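Local coordinates for protein listeriolysin O (PDB 4CDB) that forms large oligomeric pores in cholesterol-containing host membranes after a major conformational change and so lyses the cell, at residues A[149-153]-A[154-158]. Sequence-based numbering, arbitrary orientation.
Sequences ERWNE and KYAQA
W151 meets Y155 and A156 where the helix 137-152 gives way to loop. Its CG stands anti to the backbone N (chi1 -178°), and this swings the indole along the outgoing chain. CB leads to the five-membered ring, where W151 CD1 lies 3.7 Å from Y155 CB. W151 NE1 comes next and sits 3.6 Å from the same Y155 CB. Its N-H is used elsewhere, in a hydrogen bond to P121 O. The six-membered ring carries A156 over one face. A156 CA lies 4.2 Å from the centroid of the W151 six-membered ring and almost on the ring normal, a CH-pi contact. A156 CB lies 4.1 Å from W151 CZ3. At the far end, W151 CH2 is 4.1 Å from A156 CA. The Y155 ring is tilted 27° from the W151 five-membered ring but slid aside, and the two barely overlap.

The backbone turns about W151 O. Y155 N donates to W151 O at 3.0 Å, with an N-H...O angle of 156°. K154 N and A156 N also bond weakly to this oxygen, the first long, the second bent. A156 CB packs 3.4 Å from N152 O.

This is plain surface packing at the helix C-terminus. L120 and M123, between strands 114-118 and 129-132, also touch the indole. From here a loop runs to strand 165-172 of the large antiparallel sheet.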
loop_
_atom_site.group_PDB
_atom_site.type_symbol
_atom_site.label_atom_id
_atom_site.label_comp_id
_atom_site.label_asym_id
_atom_site.label_seq_id
_atom_site.Cartn_x
_atom_site.Cartn_y
_atom_site.Cartn_z
ATOM N N GLU A 149 29.213 7.929 16.847
ATOM C CA GLU A 149 30.588 7.478 17.025
ATOM C C GLU A 149 30.859 7.040 18.457
ATOM O O GLU A 149 31.608 6.092 18.692
ATOM C CB GLU A 149 31.582 8.567 16.614
ATOM C CG GLU A 149 31.810 8.653 15.120
ATOM C CD GLU A 149 32.296 7.340 14.530
ATOM O OE1 GLU A 149 33.181 6.698 15.138
ATOM O OE2 GLU A 149 31.798 6.952 13.452
ATOM N N ARG A 150 30.248 7.737 19.410
ATOM C CA ARG A 150 30.399 7.399 20.821
ATOM C C ARG A 150 29.842 6.010 21.126
ATOM O O ARG A 150 30.403 5.271 21.938
ATOM C CB ARG A 150 29.740 8.463 21.708
ATOM C CG ARG A 150 30.738 9.299 22.497
ATOM C CD ARG A 150 30.219 10.707 22.777
ATOM N NE ARG A 150 29.020 10.722 23.612
ATOM C CZ ARG A 150 28.463 11.827 24.098
ATOM N NH1 ARG A 150 28.998 13.012 23.837
ATOM N NH2 ARG A 150 27.373 11.752 24.849
ATOM N N TRP A 151 28.749 5.652 20.460
ATOM C CA TRP A 151 28.156 4.331 20.627
ATOM C C TRP A 151 29.016 3.255 19.970
ATOM O O TRP A 151 29.187 2.166 20.516
ATOM C CB TRP A 151 26.738 4.293 20.052
ATOM C CG TRP A 151 26.057 2.963 20.237
ATOM C CD1 TRP A 151 25.388 2.530 21.346
ATOM C CD2 TRP A 151 25.983 1.893 19.283
ATOM N NE1 TRP A 151 24.903 1.259 21.142
ATOM C CE2 TRP A 151 25.254 0.846 19.883
ATOM C CE3 TRP A 151 26.460 1.721 17.981
ATOM C CZ2 TRP A 151 24.993 -0.357 19.225
ATOM C CZ3 TRP A 151 26.201 0.527 17.329
ATOM C CH2 TRP A 151 25.475 -0.496 17.951
ATOM N N ASN A 152 29.553 3.570 18.794
ATOM C CA ASN A 152 30.400 2.636 18.060
ATOM C C ASN A 152 31.708 2.323 18.782
ATOM O O ASN A 152 32.349 1.310 18.508
ATOM C CB ASN A 152 30.698 3.167 16.653
ATOM C CG ASN A 152 29.487 3.122 15.739
ATOM O OD1 ASN A 152 28.676 2.199 15.806
ATOM N ND2 ASN A 152 29.366 4.120 14.870
ATOM N N GLU A 153 32.098 3.195 19.707
ATOM C CA GLU A 153 33.394 3.076 20.370
ATOM C C GLU A 153 33.305 2.636 21.833
ATOM O O GLU A 153 34.322 2.559 22.521
ATOM C CB GLU A 153 34.164 4.397 20.273
ATOM C CG GLU A 153 34.528 4.807 18.853
ATOM C CD GLU A 153 35.220 6.159 18.789
ATOM O OE1 GLU A 153 35.435 6.776 19.854
ATOM O OE2 GLU A 153 35.549 6.605 17.670
ATOM N N LYS A 154 32.096 2.352 22.307
ATOM C CA LYS A 154 31.911 1.922 23.692
ATOM C C LYS A 154 30.965 0.734 23.824
ATOM O O LYS A 154 31.175 -0.144 24.660
ATOM C CB LYS A 154 31.386 3.071 24.558
ATOM C CG LYS A 154 32.429 4.079 24.999
ATOM C CD LYS A 154 31.920 4.881 26.191
ATOM C CE LYS A 154 32.748 6.134 26.422
ATOM N NZ LYS A 154 32.179 6.967 27.518
ATOM N N TYR A 155 29.917 0.714 23.006
ATOM C CA TYR A 155 28.848 -0.261 23.178
ATOM C C TYR A 155 28.672 -1.190 21.982
ATOM O O TYR A 155 28.022 -2.229 22.093
ATOM C CB TYR A 155 27.526 0.452 23.492
ATOM C CG TYR A 155 27.633 1.440 24.632
ATOM C CD1 TYR A 155 27.574 1.013 25.953
ATOM C CD2 TYR A 155 27.810 2.795 24.387
ATOM C CE1 TYR A 155 27.683 1.914 26.999
ATOM C CE2 TYR A 155 27.919 3.701 25.427
ATOM C CZ TYR A 155 27.854 3.256 26.730
ATOM O OH TYR A 155 27.961 4.156 27.765
ATOM N N ALA A 156 29.252 -0.817 20.845
ATOM C CA ALA A 156 29.081 -1.580 19.610
ATOM C C ALA A 156 29.503 -3.039 19.754
ATOM O O ALA A 156 28.816 -3.941 19.278
ATOM C CB ALA A 156 29.841 -0.920 18.472
ATOM N N GLN A 157 30.632 -3.263 20.417
ATOM C CA GLN A 157 31.135 -4.617 20.623
ATOM C C GLN A 157 30.232 -5.434 21.545
ATOM O O GLN A 157 30.143 -6.654 21.420
ATOM C CB GLN A 157 32.569 -4.584 21.158
ATOM C CG GLN A 157 33.595 -4.076 20.151
ATOM C CD GLN A 157 33.879 -5.071 19.034
ATOM O OE1 GLN A 157 33.431 -6.218 19.073
ATOM N NE2 GLN A 157 34.633 -4.631 18.033
ATOM N N ALA A 158 29.551 -4.755 22.463
ATOM C CA ALA A 158 28.654 -5.432 23.395
ATOM C C ALA A 158 27.298 -5.738 22.763
ATOM O O ALA A 158 26.484 -6.453 23.344
ATOM C CB ALA A 158 28.475 -4.604 24.651
#